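PDB 4K3C: outer membrane protein assembly factor BamA from Haemophilus ducreyi, which probably acts within the Bam complex to assemble and insert beta-barrel proteins into the outer membrane. Local coordinates for residues Leu273-Val286 against Pro292-Gln304. Numbering follows the deposited sequence.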
loop_
_atom_site.group_PDB
_atom_site.type_symbol
_atom_site.label_atom_id
_atom_site.label_comp_id
_atom_site.label_asym_id
_atom_site.label_seq_id
_atom_site.Cartn_x
_atom_site.Cartn_y
_atom_site.Cartn_z
ATOM N N LEU A 273 17.834 -23.783 9.420
ATOM C CA LEU A 273 16.949 -24.189 10.510
ATOM C C LEU A 273 17.635 -25.084 11.538
ATOM O O LEU A 273 18.351 -26.020 11.188
ATOM C CB LEU A 273 15.670 -24.838 9.970
ATOM C CG LEU A 273 14.661 -23.856 9.347
ATOM C CD1 LEU A 273 15.022 -23.467 7.917
ATOM C CD2 LEU A 273 13.221 -24.380 9.429
ATOM N N ARG A 274 17.417 -24.761 12.813
ATOM C CA ARG A 274 17.958 -25.511 13.946
ATOM C C ARG A 274 16.783 -25.834 14.881
ATOM O O ARG A 274 15.679 -25.293 14.695
ATOM C CB ARG A 274 19.027 -24.681 14.669
ATOM C CG ARG A 274 18.481 -23.538 15.543
ATOM C CD ARG A 274 19.446 -22.350 15.646
ATOM N NE ARG A 274 20.762 -22.741 16.146
ATOM C CZ ARG A 274 21.886 -22.057 15.932
ATOM N NH1 ARG A 274 21.864 -20.934 15.214
ATOM N NH2 ARG A 274 23.038 -22.499 16.434
ATOM N N ASN A 275 17.020 -26.688 15.881
ATOM C CA ASN A 275 15.940 -27.227 16.701
ATOM C C ASN A 275 15.176 -28.124 15.734
ATOM O O ASN A 275 15.765 -29.048 15.164
ATOM C CB ASN A 275 15.086 -26.090 17.319
ATOM C CG ASN A 275 13.938 -26.583 18.202
ATOM O OD1 ASN A 275 13.346 -27.632 17.959
ATOM N ND2 ASN A 275 13.597 -25.790 19.216
ATOM N N VAL A 276 13.902 -27.811 15.494
ATOM C CA VAL A 276 13.003 -28.644 14.686
ATOM C C VAL A 276 12.887 -30.028 15.297
ATOM O O VAL A 276 13.680 -30.918 14.972
ATOM C CB VAL A 276 13.464 -28.792 13.234
ATOM C CG1 VAL A 276 12.306 -29.271 12.393
ATOM C CG2 VAL A 276 13.983 -27.473 12.697
ATOM N N GLU A 277 11.887 -30.210 16.160
ATOM C CA GLU A 277 11.866 -31.366 17.059
ATOM C C GLU A 277 11.353 -32.643 16.429
ATOM O O GLU A 277 11.022 -33.593 17.132
ATOM C CB GLU A 277 11.141 -31.059 18.381
ATOM C CG GLU A 277 9.629 -31.202 18.371
ATOM C CD GLU A 277 9.147 -32.161 19.445
ATOM O OE1 GLU A 277 9.642 -33.308 19.480
ATOM O OE2 GLU A 277 8.281 -31.764 20.258
ATOM N N ARG A 278 11.318 -32.659 15.102
ATOM C CA ARG A 278 11.053 -33.879 14.340
ATOM C C ARG A 278 9.631 -34.402 14.468
ATOM O O ARG A 278 9.319 -35.189 15.360
ATOM C CB ARG A 278 12.069 -34.985 14.663
ATOM C CG ARG A 278 11.907 -36.237 13.817
ATOM C CD ARG A 278 13.019 -37.252 14.065
ATOM N NE ARG A 278 12.913 -38.374 13.136
ATOM C CZ ARG A 278 13.000 -39.652 13.484
ATOM N NH1 ARG A 278 13.213 -39.994 14.746
ATOM N NH2 ARG A 278 12.879 -40.592 12.560
ATOM N N GLU A 279 8.770 -33.960 13.559
ATOM C CA GLU A 279 7.436 -34.523 13.469
ATOM C C GLU A 279 7.122 -35.104 12.081
ATOM O O GLU A 279 7.899 -34.981 11.140
ATOM C CB GLU A 279 6.378 -33.509 13.923
ATOM C CG GLU A 279 6.033 -32.440 12.915
ATOM C CD GLU A 279 5.085 -32.941 11.853
ATOM O OE1 GLU A 279 5.479 -32.923 10.675
ATOM O OE2 GLU A 279 3.975 -33.396 12.197
ATOM N N TYR A 280 5.945 -35.705 11.977
ATOM C CA TYR A 280 5.565 -36.562 10.864
ATOM C C TYR A 280 5.588 -35.929 9.473
ATOM O O TYR A 280 6.358 -36.357 8.618
ATOM C CB TYR A 280 4.189 -37.152 11.155
ATOM C CG TYR A 280 3.648 -37.975 10.033
ATOM C CD1 TYR A 280 4.091 -39.260 9.827
ATOM C CD2 TYR A 280 2.675 -37.468 9.185
ATOM C CE1 TYR A 280 3.595 -40.017 8.803
ATOM C CE2 TYR A 280 2.168 -38.221 8.158
ATOM C CZ TYR A 280 2.636 -39.495 7.973
ATOM O OH TYR A 280 2.145 -40.245 6.946
ATOM N N THR A 281 4.733 -34.934 9.246
ATOM C CA THR A 281 4.675 -34.227 7.967
ATOM C C THR A 281 5.989 -33.531 7.621
ATOM O O THR A 281 6.400 -33.482 6.455
ATOM C CB THR A 281 3.572 -33.186 7.992
ATOM O OG1 THR A 281 2.307 -33.851 7.930
ATOM C CG2 THR A 281 3.704 -32.213 6.811
ATOM N N ARG A 282 6.650 -32.988 8.639
ATOM C CA ARG A 282 7.934 -32.326 8.442
ATOM C C ARG A 282 8.974 -33.282 7.925
ATOM O O ARG A 282 9.732 -32.933 7.029
ATOM C CB ARG A 282 8.438 -31.740 9.742
ATOM C CG ARG A 282 7.768 -30.461 10.121
ATOM C CD ARG A 282 8.389 -29.968 11.390
ATOM N NE ARG A 282 7.932 -28.641 11.751
ATOM C CZ ARG A 282 8.071 -28.133 12.965
ATOM N NH1 ARG A 282 8.651 -28.861 13.922
ATOM N NH2 ARG A 282 7.630 -26.908 13.212
ATOM N N GLU A 283 9.013 -34.477 8.512
ATOM C CA GLU A 283 9.957 -35.523 8.109
ATOM C C GLU A 283 9.858 -35.782 6.610
ATOM O O GLU A 283 10.872 -35.953 5.908
ATOM C CB GLU A 283 9.682 -36.821 8.880
ATOM C CG GLU A 283 10.710 -37.137 9.953
ATOM C CD GLU A 283 11.385 -38.444 9.708
ATOM O OE1 GLU A 283 11.444 -38.841 8.530
ATOM O OE2 GLU A 283 11.842 -39.084 10.679
ATOM N N LYS A 284 8.618 -35.785 6.136
ATOM C CA LYS A 284 8.311 -36.023 4.744
ATOM C C LYS A 284 9.045 -35.013 3.883
ATOM O O LYS A 284 9.458 -35.328 2.771
ATOM C CB LYS A 284 6.808 -35.907 4.549
ATOM C CG LYS A 284 6.278 -36.666 3.386
ATOM C CD LYS A 284 4.809 -36.938 3.600
ATOM C CE LYS A 284 4.582 -37.744 4.858
ATOM N NZ LYS A 284 3.162 -38.191 4.955
ATOM N N TYR A 285 9.210 -33.804 4.422
ATOM C CA TYR A 285 9.967 -32.741 3.761
ATOM C C TYR A 285 11.462 -32.941 3.892
ATOM O O TYR A 285 12.219 -32.734 2.945
ATOM C CB TYR A 285 9.653 -31.376 4.364
ATOM C CG TYR A 285 10.624 -30.326 3.883
ATOM C CD1 TYR A 285 10.681 -29.984 2.537
ATOM C CD2 TYR A 285 11.501 -29.697 4.755
ATOM C CE1 TYR A 285 11.560 -29.029 2.074
ATOM C CE2 TYR A 285 12.398 -28.737 4.294
ATOM C CZ TYR A 285 12.417 -28.411 2.948
ATOM O OH TYR A 285 13.284 -27.467 2.463
ATOM N N VAL A 286 11.876 -33.286 5.102
ATOM C CA VAL A 286 13.269 -33.520 5.390
ATOM C C VAL A 286 13.768 -34.617 4.464
ATOM O O VAL A 286 14.805 -34.463 3.813
ATOM C CB VAL A 286 13.457 -33.916 6.859
ATOM C CG1 VAL A 286 14.791 -34.643 7.067
ATOM C CG2 VAL A 286 13.349 -32.687 7.744
ATOM N N PRO A 292 19.960 -36.151 6.193
ATOM C CA PRO A 292 19.892 -37.344 7.052
ATOM C C PRO A 292 19.175 -37.066 8.369
ATOM O O PRO A 292 18.968 -35.899 8.721
ATOM C CB PRO A 292 21.368 -37.678 7.323
ATOM C CG PRO A 292 22.176 -36.747 6.428
ATOM C CD PRO A 292 21.300 -35.551 6.200
ATOM N N ILE A 293 18.805 -38.128 9.084
ATOM C CA ILE A 293 18.078 -37.997 10.343
ATOM C C ILE A 293 18.756 -38.789 11.459
ATOM O O ILE A 293 19.010 -38.258 12.543
ATOM C CB ILE A 293 16.620 -38.497 10.211
ATOM C CG1 ILE A 293 15.887 -37.763 9.089
ATOM C CG2 ILE A 293 15.867 -38.323 11.521
ATOM C CD1 ILE A 293 14.657 -38.484 8.614
ATOM N N ASN A 294 19.048 -40.056 11.164
ATOM C CA ASN A 294 19.558 -41.043 12.129
ATOM C C ASN A 294 18.900 -41.043 13.518
ATOM O O ASN A 294 19.322 -40.320 14.418
ATOM C CB ASN A 294 21.105 -41.048 12.208
ATOM N N PRO A 295 17.865 -41.815 13.815
ATOM C CA PRO A 295 17.526 -41.823 15.251
ATOM C C PRO A 295 18.803 -42.189 16.012
ATOM O O PRO A 295 19.861 -42.082 15.409
ATOM C CB PRO A 295 16.473 -42.903 15.366
ATOM C CG PRO A 295 16.602 -43.705 14.144
ATOM C CD PRO A 295 17.110 -42.831 13.072
ATOM N N GLN A 296 18.770 -42.749 17.213
ATOM C CA GLN A 296 18.115 -42.282 18.443
ATOM C C GLN A 296 18.060 -40.760 18.629
ATOM O O GLN A 296 17.626 -40.266 19.671
ATOM C CB GLN A 296 18.774 -42.928 19.668
ATOM N N ASN A 297 18.488 -40.023 17.613
ATOM C CA ASN A 297 18.373 -38.574 17.643
ATOM C C ASN A 297 16.920 -38.151 17.473
ATOM O O ASN A 297 16.275 -38.488 16.478
ATOM C CB ASN A 297 19.220 -37.928 16.535
ATOM C CG ASN A 297 20.717 -38.178 16.702
ATOM O OD1 ASN A 297 21.158 -38.844 17.645
ATOM N ND2 ASN A 297 21.505 -37.649 15.771
ATOM N N SER A 298 16.393 -37.441 18.464
ATOM C CA SER A 298 15.232 -36.605 18.216
ATOM C C SER A 298 15.833 -35.403 17.515
ATOM O O SER A 298 17.053 -35.216 17.563
ATOM C CB SER A 298 14.543 -36.186 19.514
ATOM O OG SER A 298 15.369 -35.342 20.296
ATOM N N HIS A 299 15.000 -34.611 16.848
ATOM C CA HIS A 299 15.475 -33.440 16.099
ATOM C C HIS A 299 16.316 -33.785 14.865
ATOM O O HIS A 299 16.863 -34.884 14.752
ATOM C CB HIS A 299 16.219 -32.467 17.015
ATOM C CG HIS A 299 15.447 -32.094 18.243
ATOM N ND1 HIS A 299 15.216 -32.977 19.278
ATOM C CD2 HIS A 299 14.842 -30.935 18.599
ATOM C CE1 HIS A 299 14.506 -32.377 20.218
ATOM N NE2 HIS A 299 14.263 -31.138 19.829
ATOM N N TYR A 300 16.404 -32.846 13.929
ATOM C CA TYR A 300 17.118 -33.103 12.685
ATOM C C TYR A 300 18.497 -32.482 12.667
ATOM O O TYR A 300 18.714 -31.418 13.243
ATOM C CB TYR A 300 16.340 -32.544 11.501
ATOM C CG TYR A 300 14.938 -33.062 11.392
ATOM C CD1 TYR A 300 14.684 -34.350 10.932
ATOM C CD2 TYR A 300 13.865 -32.270 11.744
ATOM C CE1 TYR A 300 13.392 -34.832 10.839
ATOM C CE2 TYR A 300 12.582 -32.735 11.643
ATOM C CZ TYR A 300 12.355 -34.013 11.196
ATOM O OH TYR A 300 11.073 -34.462 11.108
ATOM N N ASP A 301 19.426 -33.148 11.989
ATOM C CA ASP A 301 20.689 -32.513 11.641
ATOM C C ASP A 301 20.297 -31.322 10.783
ATOM O O ASP A 301 19.628 -31.484 9.762
ATOM C CB ASP A 301 21.598 -33.467 10.858
ATOM C CG ASP A 301 21.926 -34.738 11.630
ATOM O OD1 ASP A 301 21.804 -34.731 12.874
ATOM O OD2 ASP A 301 22.307 -35.744 10.991
ATOM N N ARG A 302 20.698 -30.135 11.221
ATOM C CA ARG A 302 20.227 -28.876 10.656
ATOM C C ARG A 302 20.073 -28.828 9.128
ATOM O O ARG A 302 20.771 -29.516 8.386
ATOM C CB ARG A 302 21.075 -27.713 11.178
ATOM C CG ARG A 302 21.174 -27.683 12.704
ATOM C CD ARG A 302 21.793 -26.383 13.221
ATOM N NE ARG A 302 23.181 -26.194 12.802
ATOM C CZ ARG A 302 23.991 -25.267 13.303
ATOM N NH1 ARG A 302 25.241 -25.162 12.864
ATOM N NH2 ARG A 302 23.553 -24.446 14.249
ATOM N N ILE A 303 19.132 -27.994 8.700
ATOM C CA ILE A 303 18.585 -27.963 7.354
ATOM C C ILE A 303 18.948 -26.614 6.752
ATOM O O ILE A 303 18.880 -25.610 7.446
ATOM C CB ILE A 303 17.045 -28.057 7.465
ATOM C CG1 ILE A 303 16.641 -29.345 8.191
ATOM C CG2 ILE A 303 16.374 -27.942 6.108
ATOM C CD1 ILE A 303 15.218 -29.352 8.708
ATOM N N GLN A 304 19.344 -26.580 5.481
ATOM C CA GLN A 304 19.751 -25.328 4.813
ATOM C C GLN A 304 19.264 -25.345 3.370
ATOM O O GLN A 304 19.027 -26.415 2.825
ATOM C CB GLN A 304 21.283 -25.163 4.778
ATOM C CG GLN A 304 22.006 -25.088 6.113
ATOM C CD GLN A 304 23.389 -24.439 5.978
ATOM O OE1 GLN A 304 23.598 -23.619 5.090
ATOM N NE2 GLN A 304 24.331 -24.805 6.859
#
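The ring of Y300 is clamped between V286 and R278. V286 CG2 sits over the centre of one face, 3.7 Å from the ring centroid, and R278 CB lies over the opposite face, nearer the rim; both are CH-pi contacts. V276 CG1 and E283 CG close on the ring edge. With its CG anti to the backbone N (chi1 -175°), R278 runs out extended past the ring to I293, whose CG2 covers one guanidinium face, 3.4 Å from R278 NE. R278 NE and NH2 both reach E283 OE2, which takes the two bent hydrogen bonds of a side-on salt bridge, while Y413 adds a cation-pi contact. V286 CG2 also meets I303 CD1 at 3.9 Å, carrying the apolar packing toward the barrel wall. There L273 and I303 form an antiparallel hydrogen-bonded pair, L273 N to I303 O being 2.9 Å. The solvent side is looser: the exposed R274 and R302 run side by side, two like charges that cannot pair with each other. Nearby, E277 CA makes a CH-pi contact over the H299 ring, 3.7 Å from the H299 centroid. This is an extracellular loop of an Omp85-family barrel, its short helix 280-288 folded against the rest of the connection between neighbouring strands 260-274 and 303-317.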